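Local coordinates for protein catechol 1,2 dioxygenase (Acinetobacter radioresistens, PDB 2XSU) that probably cleaves catechol between its two hydroxyl-bearing carbons, using ferric iron and molecular oxygen to give cis,cis-muconate in aromatic catabolism, at residues R259-D271 against L280-E292. The protein carries 1 engineered substitution. Numbering follows the deposited sequence.
Sequences RDGLVATATDVTD and LDKPFKHITFNVE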
loop_
_atom_site.group_PDB
_atom_site.type_symbol
_atom_site.label_atom_id
_atom_site.label_comp_id
_atom_site.label_asym_id
_atom_site.label_seq_id
_atom_site.Cartn_x
_atom_site.Cartn_y
_atom_site.Cartn_z
ATOM N N ARG A 259 0.077 -6.395 28.036
ATOM C CA ARG A 259 -1.093 -6.123 28.896
ATOM C C ARG A 259 -0.934 -6.737 30.245
ATOM O O ARG A 259 -0.367 -7.820 30.376
ATOM C CB ARG A 259 -2.355 -6.849 28.365
ATOM C CG ARG A 259 -2.831 -6.422 27.050
ATOM C CD ARG A 259 -4.164 -7.071 26.832
ATOM N NE ARG A 259 -5.220 -6.399 27.575
ATOM C CZ ARG A 259 -6.444 -6.240 27.094
ATOM N NH1 ARG A 259 -6.750 -6.725 25.891
ATOM N NH2 ARG A 259 -7.362 -5.573 27.810
ATOM N N ASP A 260 -1.528 -6.089 31.251
ATOM C CA ASP A 260 -1.726 -6.756 32.525
ATOM C C ASP A 260 -2.515 -8.049 32.303
ATOM O O ASP A 260 -3.502 -8.103 31.554
ATOM C CB ASP A 260 -2.506 -5.841 33.490
ATOM C CG ASP A 260 -1.709 -4.622 33.936
ATOM O OD1 ASP A 260 -0.455 -4.603 33.823
ATOM O OD2 ASP A 260 -2.360 -3.655 34.425
ATOM N N GLY A 261 -2.059 -9.097 32.947
ATOM C CA GLY A 261 -2.683 -10.388 32.815
ATOM C C GLY A 261 -1.921 -11.264 31.855
ATOM O O GLY A 261 -2.109 -12.486 31.865
ATOM N N LEU A 262 -1.045 -10.655 31.037
ATOM C CA LEU A 262 -0.306 -11.415 30.025
ATOM C C LEU A 262 1.194 -11.346 30.242
ATOM O O LEU A 262 1.968 -11.580 29.305
ATOM C CB LEU A 262 -0.636 -10.924 28.608
ATOM C CG LEU A 262 -2.116 -10.993 28.207
ATOM C CD1 LEU A 262 -2.246 -10.541 26.742
ATOM C CD2 LEU A 262 -2.670 -12.416 28.391
ATOM N N VAL A 263 1.624 -10.998 31.459
ATOM C CA VAL A 263 3.066 -11.042 31.774
ATOM C C VAL A 263 3.334 -12.254 32.668
ATOM O O VAL A 263 2.711 -12.415 33.729
ATOM C CB VAL A 263 3.538 -9.746 32.463
ATOM C CG1 VAL A 263 5.048 -9.795 32.704
ATOM C CG2 VAL A 263 3.160 -8.506 31.570
ATOM N N ALA A 264 4.237 -13.108 32.217
ATOM C CA ALA A 264 4.624 -14.304 32.938
ATOM C C ALA A 264 6.053 -14.196 33.463
ATOM O O ALA A 264 6.920 -13.564 32.854
ATOM C CB ALA A 264 4.497 -15.531 32.014
ATOM N N THR A 265 6.290 -14.822 34.611
ATOM C CA THR A 265 7.626 -14.908 35.197
ATOM C C THR A 265 8.234 -16.274 34.886
ATOM O O THR A 265 7.605 -17.323 35.135
ATOM C CB THR A 265 7.539 -14.680 36.723
ATOM O OG1 THR A 265 7.041 -13.354 36.967
ATOM C CG2 THR A 265 8.905 -14.807 37.369
ATOM N N ALA A 266 9.433 -16.266 34.328
ATOM C CA ALA A 266 10.161 -17.517 34.022
ATOM C C ALA A 266 10.877 -17.926 35.297
ATOM O O ALA A 266 11.776 -17.209 35.765
ATOM C CB ALA A 266 11.147 -17.279 32.910
ATOM N N THR A 267 10.484 -19.056 35.867
ATOM C CA THR A 267 11.153 -19.560 37.049
ATOM C C THR A 267 12.330 -20.457 36.657
ATOM O O THR A 267 12.359 -21.032 35.559
ATOM C CB THR A 267 10.170 -20.267 37.960
ATOM O OG1 THR A 267 9.762 -21.492 37.357
ATOM C CG2 THR A 267 8.939 -19.397 38.197
ATOM N N ASP A 268 13.335 -20.552 37.540
ATOM C CA ASP A 268 14.526 -21.354 37.255
ATOM C C ASP A 268 14.408 -22.664 38.013
ATOM O O ASP A 268 14.099 -22.658 39.208
ATOM C CB ASP A 268 15.795 -20.623 37.709
ATOM C CG ASP A 268 16.322 -19.647 36.665
ATOM O OD1 ASP A 268 16.966 -20.104 35.687
ATOM O OD2 ASP A 268 16.150 -18.419 36.859
ATOM N N VAL A 269 14.613 -23.772 37.317
ATOM C CA VAL A 269 14.580 -25.097 37.948
ATOM C C VAL A 269 15.980 -25.672 37.881
ATOM O O VAL A 269 16.469 -25.998 36.822
ATOM C CB VAL A 269 13.529 -26.038 37.297
ATOM C CG1 VAL A 269 13.468 -27.383 38.063
ATOM C CG2 VAL A 269 12.141 -25.393 37.285
ATOM N N THR A 270 16.635 -25.763 39.045
ATOM C CA THR A 270 17.994 -26.301 39.165
ATOM C C THR A 270 18.006 -27.620 39.955
ATOM O O THR A 270 19.014 -28.329 39.966
ATOM C CB THR A 270 18.922 -25.281 39.876
ATOM O OG1 THR A 270 18.307 -24.840 41.093
ATOM C CG2 THR A 270 19.174 -24.065 38.969
ATOM N N ASP A 271 16.879 -27.919 40.599
ATOM C CA ASP A 271 16.696 -29.114 41.430
ATOM C C ASP A 271 16.898 -30.404 40.642
ATOM O O ASP A 271 16.168 -30.675 39.677
ATOM C CB ASP A 271 15.292 -29.095 42.036
ATOM C CG ASP A 271 15.027 -30.284 42.947
ATOM O OD1 ASP A 271 15.662 -30.369 44.026
ATOM O OD2 ASP A 271 14.173 -31.128 42.592
ATOM N N LEU A 280 15.357 -34.310 31.630
ATOM C CA LEU A 280 16.326 -33.333 31.159
ATOM C C LEU A 280 17.648 -33.551 31.894
ATOM O O LEU A 280 17.708 -34.388 32.799
ATOM C CB LEU A 280 15.779 -31.911 31.369
ATOM C CG LEU A 280 14.455 -31.607 30.644
ATOM C CD1 LEU A 280 13.822 -30.324 31.166
ATOM C CD2 LEU A 280 14.626 -31.538 29.121
ATOM N N ASP A 281 18.691 -32.813 31.505
ATOM C CA ASP A 281 20.038 -32.988 32.073
ATOM C C ASP A 281 20.622 -31.704 32.694
ATOM O O ASP A 281 21.592 -31.764 33.458
ATOM C CB ASP A 281 21.008 -33.538 31.016
ATOM C CG ASP A 281 21.125 -32.626 29.790
ATOM O OD1 ASP A 281 20.165 -32.586 28.985
ATOM O OD2 ASP A 281 22.176 -31.962 29.621
ATOM N N LYS A 282 20.033 -30.557 32.360
ATOM C CA LYS A 282 20.507 -29.249 32.841
ATOM C C LYS A 282 19.356 -28.439 33.474
ATOM O O LYS A 282 18.189 -28.775 33.275
ATOM C CB LYS A 282 21.189 -28.478 31.692
ATOM C CG LYS A 282 20.358 -28.295 30.410
ATOM C CD LYS A 282 21.139 -27.585 29.278
ATOM C CE LYS A 282 21.789 -28.581 28.308
ATOM N NZ LYS A 282 22.849 -27.991 27.399
ATOM N N PRO A 283 19.672 -27.397 34.277
ATOM C CA PRO A 283 18.607 -26.489 34.663
ATOM C C PRO A 283 17.809 -25.966 33.475
ATOM O O PRO A 283 18.344 -25.833 32.368
ATOM C CB PRO A 283 19.371 -25.352 35.316
ATOM C CG PRO A 283 20.433 -26.066 36.071
ATOM C CD PRO A 283 20.851 -27.217 35.149
ATOM N N PHE A 284 16.537 -25.687 33.721
ATOM C CA PHE A 284 15.670 -25.123 32.690
ATOM C C PHE A 284 14.815 -24.013 33.280
ATOM O O PHE A 284 14.763 -23.801 34.503
ATOM C CB PHE A 284 14.789 -26.223 32.032
ATOM C CG PHE A 284 13.895 -26.967 32.998
ATOM C CD1 PHE A 284 12.555 -26.628 33.128
ATOM C CD2 PHE A 284 14.397 -28.013 33.788
ATOM C CE1 PHE A 284 11.719 -27.271 33.998
ATOM C CE2 PHE A 284 13.549 -28.695 34.677
ATOM C CZ PHE A 284 12.214 -28.321 34.786
ATOM N N LYS A 285 14.131 -23.294 32.392
ATOM C CA LYS A 285 13.184 -22.280 32.792
ATOM C C LYS A 285 11.802 -22.852 32.686
ATOM O O LYS A 285 11.550 -23.708 31.809
ATOM C CB LYS A 285 13.308 -21.056 31.878
ATOM C CG LYS A 285 14.701 -20.416 31.884
ATOM C CD LYS A 285 14.899 -19.495 33.051
ATOM C CE LYS A 285 16.092 -18.604 32.783
ATOM N NZ LYS A 285 17.375 -19.360 32.907
ATOM N N HIS A 286 10.929 -22.392 33.568
ATOM C CA HIS A 286 9.545 -22.848 33.599
ATOM C C HIS A 286 8.531 -21.705 33.654
ATOM O O HIS A 286 8.623 -20.812 34.504
ATOM C CB HIS A 286 9.323 -23.795 34.790
ATOM C CG HIS A 286 7.962 -24.404 34.816
ATOM N ND1 HIS A 286 6.859 -23.741 35.303
ATOM C CD2 HIS A 286 7.524 -25.624 34.412
ATOM C CE1 HIS A 286 5.795 -24.523 35.201
ATOM N NE2 HIS A 286 6.179 -25.679 34.683
ATOM N N ILE A 287 7.541 -21.749 32.758
ATOM C CA ILE A 287 6.459 -20.759 32.751
ATOM C C ILE A 287 5.119 -21.457 32.855
ATOM O O ILE A 287 4.870 -22.454 32.149
ATOM C CB ILE A 287 6.529 -19.880 31.479
ATOM C CG1 ILE A 287 7.724 -18.932 31.613
ATOM C CG2 ILE A 287 5.197 -19.120 31.261
ATOM C CD1 ILE A 287 8.032 -18.128 30.379
ATOM N N THR A 288 4.278 -20.964 33.772
ATOM C CA THR A 288 2.882 -21.356 33.846
ATOM C C THR A 288 2.044 -20.310 33.134
ATOM O O THR A 288 2.118 -19.108 33.459
ATOM C CB THR A 288 2.392 -21.501 35.328
ATOM O OG1 THR A 288 3.190 -22.492 35.994
ATOM C CG2 THR A 288 0.904 -21.918 35.403
ATOM N N PHE A 289 1.258 -20.759 32.160
ATOM C CA PHE A 289 0.295 -19.890 31.519
ATOM C C PHE A 289 -1.054 -20.621 31.359
ATOM O O PHE A 289 -1.259 -21.415 30.412
ATOM C CB PHE A 289 0.854 -19.390 30.180
ATOM C CG PHE A 289 -0.009 -18.337 29.512
ATOM C CD1 PHE A 289 -0.115 -17.059 30.061
ATOM C CD2 PHE A 289 -0.687 -18.629 28.316
ATOM C CE1 PHE A 289 -0.909 -16.070 29.430
ATOM C CE2 PHE A 289 -1.491 -17.658 27.689
ATOM C CZ PHE A 289 -1.597 -16.381 28.254
ATOM N N ASN A 290 -1.952 -20.369 32.310
ATOM C CA ASN A 290 -3.316 -20.886 32.255
ATOM C C ASN A 290 -4.171 -20.010 31.368
ATOM O O ASN A 290 -3.909 -18.791 31.206
ATOM C CB ASN A 290 -3.914 -20.992 33.668
ATOM C CG ASN A 290 -3.082 -21.853 34.568
ATOM O OD1 ASN A 290 -2.646 -22.950 34.173
ATOM N ND2 ASN A 290 -2.809 -21.360 35.773
ATOM N N VAL A 291 -5.162 -20.630 30.750
ATOM C CA VAL A 291 -6.048 -19.923 29.846
ATOM C C VAL A 291 -7.491 -20.136 30.271
ATOM O O VAL A 291 -7.918 -21.271 30.487
ATOM C CB VAL A 291 -5.876 -20.394 28.395
ATOM C CG1 VAL A 291 -6.886 -19.706 27.490
ATOM C CG2 VAL A 291 -4.459 -20.083 27.893
ATOM N N GLU A 292 -8.225 -19.039 30.372
ATOM C CA GLU A 292 -9.661 -19.088 30.652
ATOM C C GLU A 292 -10.436 -18.616 29.426
ATOM O O GLU A 292 -10.237 -17.489 28.929
ATOM C CB GLU A 292 -9.959 -18.206 31.868
ATOM C CG GLU A 292 -11.409 -18.025 32.237
ATOM C CD GLU A 292 -11.561 -17.115 33.460
ATOM O OE1 GLU A 292 -11.210 -17.554 34.579
ATOM O OE2 GLU A 292 -11.996 -15.951 33.292
HETATM O O HOH W 1 5.453 -18.927 35.604
HETATM O O HOH W 2 17.629 -22.544 35.074
#
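Thr267-Val269 and Phe284-His286 pair as antiparallel strands in the mixed beta-sheet of the intradiol dioxygenase domain, with helix 272-277 in the connection between them. Thr267 and His286 exchange two backbone bonds, Thr267 N to His286 O (2.9 Å) and His286 N to Thr267 O (2.8 Å). The hydroxyl of Thr267 adds a side-chain bond: with chi1 at 70°, OG1 sits between its own N and carbonyl carbon and turns back to His286 O (3.1 Å), whose plane Thr267 N and OG1 approach from opposite faces. The imidazole of His286 swings clear of Thr267, and its NE2 bonds to Glu140.

Val269 and Phe284 form the next hydrogen-bonded pair. Beta-branched Val269 lays CB over one face of the Phe284 ring, 3.8 Å from its centroid, a CH-pi contact, while Leu280 CD1 lies over the rim of the opposite face. Asp268 and Lys285, a non-hydrogen-bonded pair, project from the other side of the sheet. Lys285, bent at chi2 (-82°) and chi4, brings NZ to the syn side of Asp268 OD1, somewhat out of the carboxylate plane, in a salt bridge (2.9 Å); Asp135 is its second carboxylate.

Toward Phe289 the strands diverge: water joins Thr265 O to Thr288 N, and small Ala264 admits Ile287 CG2 against its CB (3.7 Å). Leu262 CD2 meets the edge of the Phe289 ring. Paired backbone bonds thus fix the register at the outer, more exposed end, while apolar side chains and water join the strands nearer the iron-binding histidines.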